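Local coordinates for protein aspartate semialdehyde dehydrogenase (Francisella tularensis subsp. tularensis, PDB 4WOJ) that probably catalyses the NADPH-dependent reductive dephosphorylation of L-aspartyl-4-phosphate to L-aspartate-semialdehyde, a step in lysine, methionine and threonine biosynthesis, working as a homodimer, at residues Q97-D102 with G132-I137; Y64-L69 with H89-A94; I13-M18 with F40-Q45; Y83-H88 with A104-L109. All blocks are in the same frame, centred on the assembly; numbering follows the deposited sequence.

Contact 1: residues Q97-D102 with G132-I137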
# COMPACT_ATOMS: atom_id res chain seq x y z
N GLN B 97 -22.38 29.68 -23.84
CA GLN B 97 -20.96 30.03 -23.67
C GLN B 97 -20.50 30.29 -22.22
O GLN B 97 -19.55 31.05 -21.98
CB GLN B 97 -20.61 31.25 -24.49
CG GLN B 97 -20.56 31.01 -25.98
CD GLN B 97 -20.66 32.32 -26.72
OE1 GLN B 97 -20.11 33.32 -26.28
NE2 GLN B 97 -21.40 32.33 -27.83
N GLY B 98 -21.15 29.64 -21.27
CA GLY B 98 -20.78 29.77 -19.88
C GLY B 98 -19.68 28.82 -19.43
O GLY B 98 -19.25 27.93 -20.18
N PHE B 99 -19.25 29.01 -18.19
CA PHE B 99 -18.18 28.20 -17.61
C PHE B 99 -18.65 26.86 -17.10
O PHE B 99 -19.63 26.75 -16.36
CB PHE B 99 -17.51 28.93 -16.46
CG PHE B 99 -16.87 30.22 -16.86
CD1 PHE B 99 -17.58 31.40 -16.83
CD2 PHE B 99 -15.54 30.25 -17.19
CE1 PHE B 99 -16.98 32.61 -17.16
CE2 PHE B 99 -14.93 31.43 -17.51
CZ PHE B 99 -15.64 32.62 -17.49
N TRP B 100 -17.94 25.83 -17.53
CA TRP B 100 -18.21 24.47 -17.13
C TRP B 100 -17.04 24.04 -16.25
O TRP B 100 -15.90 23.91 -16.72
CB TRP B 100 -18.31 23.59 -18.38
CG TRP B 100 -18.48 22.16 -18.13
CD1 TRP B 100 -17.51 21.24 -18.03
CD2 TRP B 100 -19.72 21.46 -18.00
NE1 TRP B 100 -18.05 20.00 -17.82
CE2 TRP B 100 -19.41 20.10 -17.81
CE3 TRP B 100 -21.07 21.84 -18.02
CZ2 TRP B 100 -20.40 19.12 -17.62
CZ3 TRP B 100 -22.06 20.86 -17.86
CH2 TRP B 100 -21.72 19.53 -17.65
N ILE B 101 -17.33 23.87 -14.97
CA ILE B 101 -16.35 23.37 -14.02
C ILE B 101 -16.74 21.92 -13.76
O ILE B 101 -17.88 21.63 -13.43
CB ILE B 101 -16.33 24.21 -12.72
CG1 ILE B 101 -15.89 25.64 -13.01
CG2 ILE B 101 -15.37 23.62 -11.71
CD1 ILE B 101 -16.39 26.65 -12.00
N ASP B 102 -15.80 21.00 -13.90
CA ASP B 102 -16.13 19.58 -13.84
C ASP B 102 -15.11 18.75 -13.08
O ASP B 102 -13.89 18.95 -13.25
CB ASP B 102 -16.17 19.05 -15.27
CG ASP B 102 -16.94 17.73 -15.40
OD1 ASP B 102 -17.20 17.04 -14.36
OD2 ASP B 102 -17.27 17.39 -16.57
N GLY B 132 -10.86 33.81 -23.07
CA GLY B 132 -12.19 33.35 -23.46
C GLY B 132 -12.36 31.85 -23.39
O GLY B 132 -13.21 31.29 -24.08
N LYS B 133 -11.56 31.19 -22.56
CA LYS B 133 -11.72 29.76 -22.31
C LYS B 133 -12.74 29.53 -21.23
O LYS B 133 -12.87 30.31 -20.30
CB LYS B 133 -10.39 29.11 -21.95
CG LYS B 133 -9.60 28.68 -23.16
CD LYS B 133 -8.14 28.73 -22.82
CE LYS B 133 -7.33 27.86 -23.76
NZ LYS B 133 -5.93 27.75 -23.28
N LYS B 134 -13.51 28.45 -21.39
CA LYS B 134 -14.68 28.22 -20.54
C LYS B 134 -14.71 26.87 -19.82
O LYS B 134 -15.67 26.60 -19.05
CB LYS B 134 -15.96 28.36 -21.38
CG LYS B 134 -16.02 29.58 -22.28
CD LYS B 134 -16.32 30.85 -21.50
CE LYS B 134 -15.72 32.07 -22.19
NZ LYS B 134 -15.54 33.21 -21.25
N ASP B 135 -13.74 26.00 -20.07
CA ASP B 135 -13.76 24.64 -19.49
C ASP B 135 -12.63 24.38 -18.51
O ASP B 135 -11.45 24.36 -18.87
CB ASP B 135 -13.73 23.57 -20.59
CG ASP B 135 -15.05 23.46 -21.35
OD1 ASP B 135 -16.13 23.66 -20.72
OD2 ASP B 135 -15.01 23.13 -22.56
N PHE B 136 -13.02 24.14 -17.26
CA PHE B 136 -12.08 24.02 -16.15
C PHE B 136 -12.35 22.75 -15.38
O PHE B 136 -13.39 22.60 -14.73
CB PHE B 136 -12.18 25.26 -15.27
CG PHE B 136 -11.77 26.53 -15.98
CD1 PHE B 136 -12.66 27.18 -16.80
CD2 PHE B 136 -10.50 27.02 -15.87
CE1 PHE B 136 -12.30 28.31 -17.48
CE2 PHE B 136 -10.12 28.17 -16.54
CZ PHE B 136 -11.02 28.82 -17.36
N ILE B 137 -11.39 21.83 -15.47
CA ILE B 137 -11.57 20.46 -15.04
C ILE B 137 -10.60 20.08 -13.92
O ILE B 137 -9.41 20.41 -13.98
CB ILE B 137 -11.35 19.48 -16.18
CG1 ILE B 137 -11.88 20.04 -17.51
CG2 ILE B 137 -12.03 18.18 -15.87
CD1 ILE B 137 -13.37 20.36 -17.53
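F99 holds CG anti to its carbonyl carbon (chi1 -61°), and K134, bent at chi2 (-77°), swings CD over one face of the F99 ring, toward its rim. The lysine chain continues past the ring until NZ lies 3.8 Å from F99 CZ. At the ring edge, in plane, F99 CD2 meets F136 CE1 at 3.8 Å, the two phenylalanine side chains lying alongside and pointing the same way. F136 also packs on helix 118-130, while F99 and I101 reach helix 354-369.

W100, D102, D135 and I137 occupy the other face. D135 OD1 sits 3.2 Å from W100 CB, its carboxylate turned 84° from the indole; this buried oxygen is gripped by R92 and H88 of helix 81-93. W100 NE1 gives a hydrogen bond of 3.0 Å to D102 OD2, which it meets from above the carboxylate plane, and T84 bonds to the same oxygen. I137 CD1 rests 3.8 Å from D102 CB.

Between these two layers of side chains the backbones are joined by W100 N to K134 O (2.8 Å), F136 N to W100 O (2.9 Å) and D102 N to F136 O (3.0 Å). This alternating ladder is that of neighbouring parallel strands, here two of the central sheet in the Rossmann-type NAD-binding domain, with helices on both faces.

Contact 2: residues Y64-L69 with H89-A94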
# COMPACT_ATOMS: atom_id res chain seq x y z
N TYR B 64 -31.06 17.15 -16.84
CA TYR B 64 -31.08 16.88 -18.28
C TYR B 64 -31.84 17.91 -19.11
O TYR B 64 -31.81 17.87 -20.34
CB TYR B 64 -31.61 15.47 -18.55
CG TYR B 64 -30.67 14.42 -18.01
CD1 TYR B 64 -29.51 14.07 -18.72
CD2 TYR B 64 -30.89 13.83 -16.78
CE1 TYR B 64 -28.62 13.14 -18.21
CE2 TYR B 64 -30.01 12.90 -16.26
CZ TYR B 64 -28.88 12.55 -16.98
OH TYR B 64 -28.02 11.61 -16.44
N SER B 65 -32.52 18.84 -18.45
CA SER B 65 -33.18 19.89 -19.20
C SER B 65 -32.12 20.85 -19.69
O SER B 65 -31.45 21.50 -18.88
CB SER B 65 -34.21 20.66 -18.39
OG SER B 65 -34.43 21.93 -18.98
N ILE B 66 -32.02 20.95 -21.01
CA ILE B 66 -31.01 21.78 -21.67
C ILE B 66 -31.34 23.27 -21.62
O ILE B 66 -30.46 24.12 -21.77
CB ILE B 66 -30.87 21.36 -23.15
CG1 ILE B 66 -30.44 19.89 -23.25
CG2 ILE B 66 -29.88 22.27 -23.88
CD1 ILE B 66 -29.11 19.57 -22.59
N ASP B 67 -32.61 23.60 -21.42
CA ASP B 67 -33.03 25.00 -21.39
C ASP B 67 -32.65 25.60 -20.06
O ASP B 67 -32.12 26.69 -19.99
CB ASP B 67 -34.54 25.15 -21.61
CG ASP B 67 -34.90 25.32 -23.08
OD1 ASP B 67 -34.28 24.64 -23.93
OD2 ASP B 67 -35.82 26.12 -23.37
N GLN B 68 -32.98 24.88 -19.00
CA GLN B 68 -32.78 25.35 -17.62
C GLN B 68 -31.30 25.52 -17.34
O GLN B 68 -30.89 26.52 -16.77
CB GLN B 68 -33.44 24.39 -16.62
CG GLN B 68 -34.97 24.36 -16.74
CD GLN B 68 -35.67 23.61 -15.59
OE1 GLN B 68 -35.50 22.39 -15.39
NE2 GLN B 68 -36.48 24.33 -14.85
N LEU B 69 -30.50 24.54 -17.76
CA LEU B 69 -29.03 24.61 -17.63
C LEU B 69 -28.46 25.83 -18.37
O LEU B 69 -27.61 26.53 -17.85
CB LEU B 69 -28.37 23.34 -18.19
CG LEU B 69 -28.52 22.03 -17.42
CD1 LEU B 69 -28.00 20.89 -18.29
CD2 LEU B 69 -27.76 22.08 -16.11
N HIS B 89 -21.76 18.47 -24.50
CA HIS B 89 -21.73 18.77 -25.94
C HIS B 89 -23.04 19.40 -26.43
O HIS B 89 -23.01 20.33 -27.25
CB HIS B 89 -21.38 17.53 -26.77
CG HIS B 89 -22.44 16.48 -26.76
ND1 HIS B 89 -22.61 15.59 -25.72
CD2 HIS B 89 -23.40 16.18 -27.67
CE1 HIS B 89 -23.61 14.78 -25.99
NE2 HIS B 89 -24.11 15.11 -27.17
N LYS B 90 -24.16 18.89 -25.92
CA LYS B 90 -25.49 19.47 -26.21
C LYS B 90 -25.60 20.95 -25.87
O LYS B 90 -26.23 21.72 -26.60
CB LYS B 90 -26.59 18.73 -25.45
CG LYS B 90 -26.88 17.33 -25.94
CD LYS B 90 -28.09 16.74 -25.21
CE LYS B 90 -28.08 15.22 -25.14
NZ LYS B 90 -27.59 14.51 -26.36
N LEU B 91 -25.00 21.34 -24.75
CA LEU B 91 -24.96 22.74 -24.33
C LEU B 91 -24.14 23.61 -25.27
O LEU B 91 -24.56 24.71 -25.60
CB LEU B 91 -24.41 22.88 -22.91
CG LEU B 91 -25.30 22.30 -21.81
CD1 LEU B 91 -24.53 22.16 -20.51
CD2 LEU B 91 -26.54 23.17 -21.61
N ARG B 92 -22.97 23.14 -25.67
CA ARG B 92 -22.13 23.97 -26.57
C ARG B 92 -22.78 24.01 -27.95
O ARG B 92 -22.88 25.07 -28.57
CB ARG B 92 -20.68 23.46 -26.65
CG ARG B 92 -19.89 23.50 -25.34
CD ARG B 92 -19.59 24.91 -24.87
NE ARG B 92 -18.82 24.88 -23.62
CZ ARG B 92 -18.93 25.75 -22.62
NH1 ARG B 92 -19.78 26.77 -22.68
NH2 ARG B 92 -18.18 25.60 -21.52
N GLU B 93 -23.25 22.85 -28.40
CA GLU B 93 -24.07 22.71 -29.63
C GLU B 93 -25.30 23.62 -29.63
O GLU B 93 -25.74 24.08 -30.67
CB GLU B 93 -24.56 21.26 -29.80
CG GLU B 93 -23.53 20.27 -30.35
CD GLU B 93 -24.09 18.86 -30.45
OE1 GLU B 93 -25.22 18.63 -29.93
OE2 GLU B 93 -23.42 17.98 -31.04
N ALA B 94 -25.87 23.84 -28.44
CA ALA B 94 -27.02 24.73 -28.27
C ALA B 94 -26.62 26.17 -27.94
O ALA B 94 -27.42 26.90 -27.37
CB ALA B 94 -27.95 24.18 -27.20
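I66 and L69 of the short helix 66-70 pack on K90, L91 and A94 at the C-terminal end of helix 81-93, a helix-to-helix contact on the flank of the Rossmann-type sheet.

The apolar contacts carry the interface. L91 turns CD2 to the other helix, where it lies 3.9 Å from L69 CB and 4.1 Å from I66 CG2, so that one methyl touches both side chains. It also comes within 4.0 Å of I66 O, near the short helix's own backbone. I66 adds a second branch: its chi2 of -61° places CD1 against the aliphatic part of K90, 3.9 Å from CB, the two side chains crossing at about a right angle. The lysine chain then leads away from the contact. Behind these groups L69 continues onto Y83, I87 and F41, and L91 onto W96 and W100, tying both buried leucines to the layer of side chains between helix and sheet.

Polar interactions stay within each partner or turn elsewhere. S65 is the N-cap of helix 66-70, its OG accepting from Q68 N at 3.3 Å in a nearly straight bond (167°). On the other helix R92 turns to the start of strands 99-102 and 135-138, with hydrogen bonds to the carbonyl oxygens of W96 and G98.

At the exposed margin, just where helix 81-93 ends, A94 CB closes the contact 4.3 Å from I66 CG2.

Contact 3: residues I13-M18 with F40-Q45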
# COMPACT_ATOMS: atom_id res chain seq x y z
N ILE B 13 -24.64 20.46 -10.32
CA ILE B 13 -24.96 19.05 -10.57
C ILE B 13 -23.97 18.15 -9.81
O ILE B 13 -22.82 18.48 -9.68
CB ILE B 13 -24.92 18.72 -12.07
CG1 ILE B 13 -25.51 19.86 -12.90
CG2 ILE B 13 -25.71 17.45 -12.34
CD1 ILE B 13 -24.50 20.85 -13.43
N GLY B 14 -24.43 17.03 -9.28
CA GLY B 14 -23.55 16.09 -8.55
C GLY B 14 -23.57 16.21 -7.04
O GLY B 14 -22.89 15.44 -6.34
N TRP B 15 -24.38 17.14 -6.52
CA TRP B 15 -24.26 17.56 -5.11
C TRP B 15 -24.70 16.53 -4.07
O TRP B 15 -24.38 16.66 -2.90
CB TRP B 15 -25.02 18.87 -4.88
CG TRP B 15 -26.41 18.85 -5.36
CD1 TRP B 15 -26.85 19.26 -6.58
CD2 TRP B 15 -27.54 18.39 -4.65
NE1 TRP B 15 -28.20 19.08 -6.69
CE2 TRP B 15 -28.65 18.55 -5.51
CE3 TRP B 15 -27.73 17.85 -3.37
CZ2 TRP B 15 -29.93 18.20 -5.11
CZ3 TRP B 15 -28.99 17.50 -2.98
CH2 TRP B 15 -30.09 17.68 -3.86
N ARG B 16 -25.42 15.50 -4.50
CA ARG B 16 -25.95 14.49 -3.60
C ARG B 16 -24.91 13.45 -3.19
O ARG B 16 -25.00 12.86 -2.10
CB ARG B 16 -27.13 13.78 -4.26
CG ARG B 16 -28.37 13.72 -3.37
CD ARG B 16 -29.46 12.89 -4.03
NE ARG B 16 -30.30 13.64 -4.97
CZ ARG B 16 -31.31 14.43 -4.61
NH1 ARG B 16 -31.57 14.62 -3.31
NH2 ARG B 16 -32.04 15.06 -5.54
N GLY B 17 -23.93 13.22 -4.06
CA GLY B 17 -22.88 12.24 -3.80
C GLY B 17 -21.79 12.75 -2.85
O GLY B 17 -21.94 13.78 -2.19
N MET B 18 -20.68 12.03 -2.80
CA MET B 18 -19.68 12.28 -1.75
C MET B 18 -18.88 13.53 -2.03
O MET B 18 -18.72 14.35 -1.15
CB MET B 18 -18.75 11.09 -1.58
CG MET B 18 -19.46 9.87 -1.07
SD MET B 18 -18.34 8.49 -0.91
CE MET B 18 -18.32 8.44 0.87
N PHE B 40 -29.99 24.32 -7.98
CA PHE B 40 -29.59 22.97 -7.68
C PHE B 40 -30.30 21.99 -8.59
O PHE B 40 -31.52 21.84 -8.52
CB PHE B 40 -29.86 22.68 -6.19
CG PHE B 40 -28.85 23.32 -5.30
CD1 PHE B 40 -27.60 22.73 -5.11
CD2 PHE B 40 -29.09 24.57 -4.74
CE1 PHE B 40 -26.65 23.34 -4.33
CE2 PHE B 40 -28.12 25.19 -3.98
CZ PHE B 40 -26.90 24.57 -3.77
N PHE B 41 -29.51 21.31 -9.42
CA PHE B 41 -30.04 20.41 -10.43
C PHE B 41 -30.07 18.98 -9.98
O PHE B 41 -29.31 18.55 -9.12
CB PHE B 41 -29.22 20.51 -11.69
CG PHE B 41 -29.46 21.77 -12.43
CD1 PHE B 41 -28.66 22.87 -12.21
CD2 PHE B 41 -30.51 21.86 -13.33
CE1 PHE B 41 -28.88 24.04 -12.91
CE2 PHE B 41 -30.74 23.04 -14.03
CZ PHE B 41 -29.92 24.13 -13.81
N SER B 42 -31.00 18.25 -10.56
CA SER B 42 -31.30 16.93 -10.06
C SER B 42 -31.79 16.05 -11.17
O SER B 42 -32.14 16.52 -12.26
CB SER B 42 -32.34 17.01 -8.94
OG SER B 42 -32.19 15.92 -8.06
N THR B 43 -31.75 14.76 -10.90
CA THR B 43 -32.31 13.79 -11.82
C THR B 43 -33.39 12.97 -11.16
O THR B 43 -33.69 11.88 -11.63
CB THR B 43 -31.23 12.83 -12.36
OG1 THR B 43 -30.09 13.60 -12.79
CG2 THR B 43 -31.77 11.99 -13.52
N SER B 44 -33.99 13.44 -10.09
CA SER B 44 -35.14 12.69 -9.59
C SER B 44 -36.24 13.57 -9.08
O SER B 44 -37.29 13.67 -9.71
CB SER B 44 -34.75 11.64 -8.53
OG SER B 44 -34.40 12.20 -7.27
N GLN B 45 -36.02 14.21 -7.94
CA GLN B 45 -37.09 14.91 -7.27
C GLN B 45 -37.23 16.31 -7.81
O GLN B 45 -37.17 17.29 -7.05
CB GLN B 45 -36.81 14.97 -5.76
CG GLN B 45 -37.17 13.70 -5.00
CD GLN B 45 -38.68 13.49 -4.91
OE1 GLN B 45 -39.47 14.25 -5.46
NE2 GLN B 45 -39.09 12.44 -4.20
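I13 and F41 approach to 5.3 Å between CA atoms, and beyond them the run I13-R16 makes 67° with F40-S44, entering a type I turn from G14 to G17 whose closing bond is weak. Next to this turn I13 CG1 touches F41 CB at 4.0 Å.

W15 does most of the side-chain work. Its CG lies between the backbone N and the carbonyl carbon, the crowded position (chi1 51°), with the indole directed at the second strand. There NE1 donates to F41 O at 2.7 Å, a short but bent bond whose acceptor is tilted out of the ring plane. F40 presents its edge to an indole face, making a T-shaped pair with planes 86° apart. The approach is off-centre: F40 CD1 stands 3.8 Å above that plane, near the rim, and R16 CB lies over the opposite face. M24 of helix 18-30 packs against both W15 and F40.

R16 reaches the strand end by a different route. W15 CH2 lies over one face of its guanidinium, toward the rim, and NH2, at the edge, gives a hydrogen bond to S42 OG of 2.7 Å, again a bent bond, with S42 OG close to the guanidinium plane.

The glycine-rich turn G14-W15-R16-G17, running from strand 8-13 into helix 18-30, opens a GxxGxxG sequence, as in the dinucleotide-binding loop of Rossmann folds. Here it probably faces the NADP phosphates, beside the end of the second strand.

Contact 4: residues Y83-H88 with A104-L109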
# COMPACT_ATOMS: atom_id res chain seq x y z
N TYR B 83 -22.44 11.63 -17.55
CA TYR B 83 -23.29 12.81 -17.57
C TYR B 83 -22.64 13.91 -18.35
O TYR B 83 -23.29 14.63 -19.08
CB TYR B 83 -23.57 13.29 -16.15
CG TYR B 83 -24.43 14.55 -16.08
CD1 TYR B 83 -25.81 14.48 -16.08
CD2 TYR B 83 -23.85 15.81 -16.01
CE1 TYR B 83 -26.59 15.62 -16.01
CE2 TYR B 83 -24.62 16.96 -15.94
CZ TYR B 83 -25.99 16.87 -15.94
OH TYR B 83 -26.77 18.00 -15.86
N THR B 84 -21.34 14.08 -18.18
CA THR B 84 -20.64 15.09 -18.96
C THR B 84 -20.73 14.73 -20.43
O THR B 84 -20.84 15.59 -21.28
CB THR B 84 -19.17 15.19 -18.55
OG1 THR B 84 -19.09 15.44 -17.15
CG2 THR B 84 -18.48 16.32 -19.32
N LYS B 85 -20.68 13.43 -20.70
CA LYS B 85 -20.77 12.93 -22.06
C LYS B 85 -22.11 13.14 -22.71
O LYS B 85 -22.19 13.50 -23.88
CB LYS B 85 -20.42 11.46 -22.09
CG LYS B 85 -19.03 11.25 -22.64
CD LYS B 85 -18.82 9.80 -23.01
CE LYS B 85 -17.92 9.10 -22.00
NZ LYS B 85 -18.46 7.77 -21.61
N GLU B 86 -23.16 12.93 -21.94
CA GLU B 86 -24.49 13.15 -22.45
C GLU B 86 -24.69 14.62 -22.77
O GLU B 86 -25.27 14.99 -23.78
CB GLU B 86 -25.51 12.71 -21.40
CG GLU B 86 -26.95 13.17 -21.62
CD GLU B 86 -27.82 12.05 -22.14
OE1 GLU B 86 -27.67 10.91 -21.64
OE2 GLU B 86 -28.65 12.31 -23.04
N ILE B 87 -24.19 15.48 -21.89
CA ILE B 87 -24.79 16.80 -21.78
C ILE B 87 -23.94 17.97 -22.13
O ILE B 87 -24.48 18.99 -22.55
CB ILE B 87 -25.34 17.04 -20.37
CG1 ILE B 87 -26.77 16.56 -20.34
CG2 ILE B 87 -25.33 18.52 -20.03
CD1 ILE B 87 -27.22 16.09 -19.00
N HIS B 88 -22.64 17.87 -21.90
CA HIS B 88 -21.79 19.01 -22.12
C HIS B 88 -21.81 19.44 -23.60
O HIS B 88 -21.90 20.63 -23.89
CB HIS B 88 -20.38 18.72 -21.63
CG HIS B 88 -19.37 19.75 -22.00
ND1 HIS B 88 -18.59 19.64 -23.13
CD2 HIS B 88 -19.00 20.91 -21.40
CE1 HIS B 88 -17.80 20.69 -23.22
NE2 HIS B 88 -18.03 21.48 -22.19
N ALA B 104 -15.27 15.17 -13.39
CA ALA B 104 -15.05 14.01 -14.22
C ALA B 104 -13.86 14.25 -15.14
O ALA B 104 -13.43 15.37 -15.34
CB ALA B 104 -16.30 13.68 -15.01
N SER B 105 -13.32 13.17 -15.69
CA SER B 105 -12.05 13.20 -16.43
C SER B 105 -12.16 13.39 -17.92
O SER B 105 -11.14 13.52 -18.63
CB SER B 105 -11.33 11.90 -16.19
OG SER B 105 -12.18 10.83 -16.54
N THR B 106 -13.40 13.38 -18.38
CA THR B 106 -13.75 13.33 -19.79
C THR B 106 -13.03 14.40 -20.58
O THR B 106 -12.40 14.14 -21.61
CB THR B 106 -15.25 13.56 -19.93
OG1 THR B 106 -15.95 12.87 -18.88
CG2 THR B 106 -15.73 13.09 -21.25
N LEU B 107 -13.13 15.62 -20.08
CA LEU B 107 -12.59 16.76 -20.79
C LEU B 107 -11.15 17.13 -20.44
O LEU B 107 -10.64 18.08 -21.00
CB LEU B 107 -13.51 17.97 -20.54
CG LEU B 107 -14.94 17.79 -21.07
CD1 LEU B 107 -15.90 18.84 -20.52
CD2 LEU B 107 -14.96 17.79 -22.60
N ARG B 108 -10.50 16.38 -19.54
CA ARG B 108 -9.19 16.79 -18.97
C ARG B 108 -8.13 17.20 -19.95
O ARG B 108 -7.38 18.15 -19.67
CB ARG B 108 -8.59 15.70 -18.10
CG ARG B 108 -9.15 15.75 -16.70
CD ARG B 108 -8.43 14.84 -15.75
NE ARG B 108 -9.33 14.63 -14.65
CZ ARG B 108 -9.48 13.50 -13.98
NH1 ARG B 108 -8.75 12.41 -14.28
NH2 ARG B 108 -10.37 13.46 -13.01
N LEU B 109 -8.07 16.51 -21.09
CA LEU B 109 -6.95 16.67 -22.02
C LEU B 109 -7.27 17.37 -23.35
O LEU B 109 -6.41 17.43 -24.22
CB LEU B 109 -6.23 15.30 -22.26
CG LEU B 109 -5.98 14.53 -20.95
CD1 LEU B 109 -5.45 13.13 -21.20
CD2 LEU B 109 -5.07 15.29 -19.98
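L107 and H88 form the tight part of this contact. L107 CD1 stands over the centre of the imidazole, 3.6 Å from the centroid and only 2° off the ring normal, a clean CH-pi contact. H88 carries CG anti to its backbone N (chi1 171°), and the ring is further fixed by the edge-to-face pair with W100. The same methyl, L107 CD1, also touches T84 CG2 at 3.8 Å, so it wedges between two residues one helical turn apart. T84 OG1 lies 3.9 Å from A104 CB but is taken up by hydrogen bonding outside the contact, to D102 and G80.

Toward solvent the fit thins. T106 OG1 comes no nearer than 4.0 Å to T84 CB, and T106 CG2 meets K85 CG, also at 4.0 Å. The exposed lysine chain bends at chi3 and chi4.

The side chain of A104 is about 12 Å from that of C141, the predicted acyl-thioester residue. The touching surfaces are mainly aliphatic carbons and one imidazole face, with two threonine hydroxyls at van der Waals distance; the link from H88 to D135 is consistent with a proton on NE2 and with an imidazole polarised by that carboxylate.

In the fold
All four contacts lie in the Rossmann-type domain, and contacts 1 and 3 both reach its parallel sheet. Contact 1, partly buried and more exposed at its F99 and K134 end, joins adjacent strands through backbone bonds; contact 3, largely buried, instead joins a loop to a strand through side-chain donors and an aromatic pair. Contacts 2 and 4 share helix 81-93, using its C-terminal end and its earlier turns, and rely on apolar touch; contact 4 is the surface one, contact 2 partly buried. R92, T84 and H88 of that helix reach D135 and D102, coupling both to contact 1. F41 meets L69 between contacts 3 and 2, and I13 touches Y83 between contacts 3 and 4.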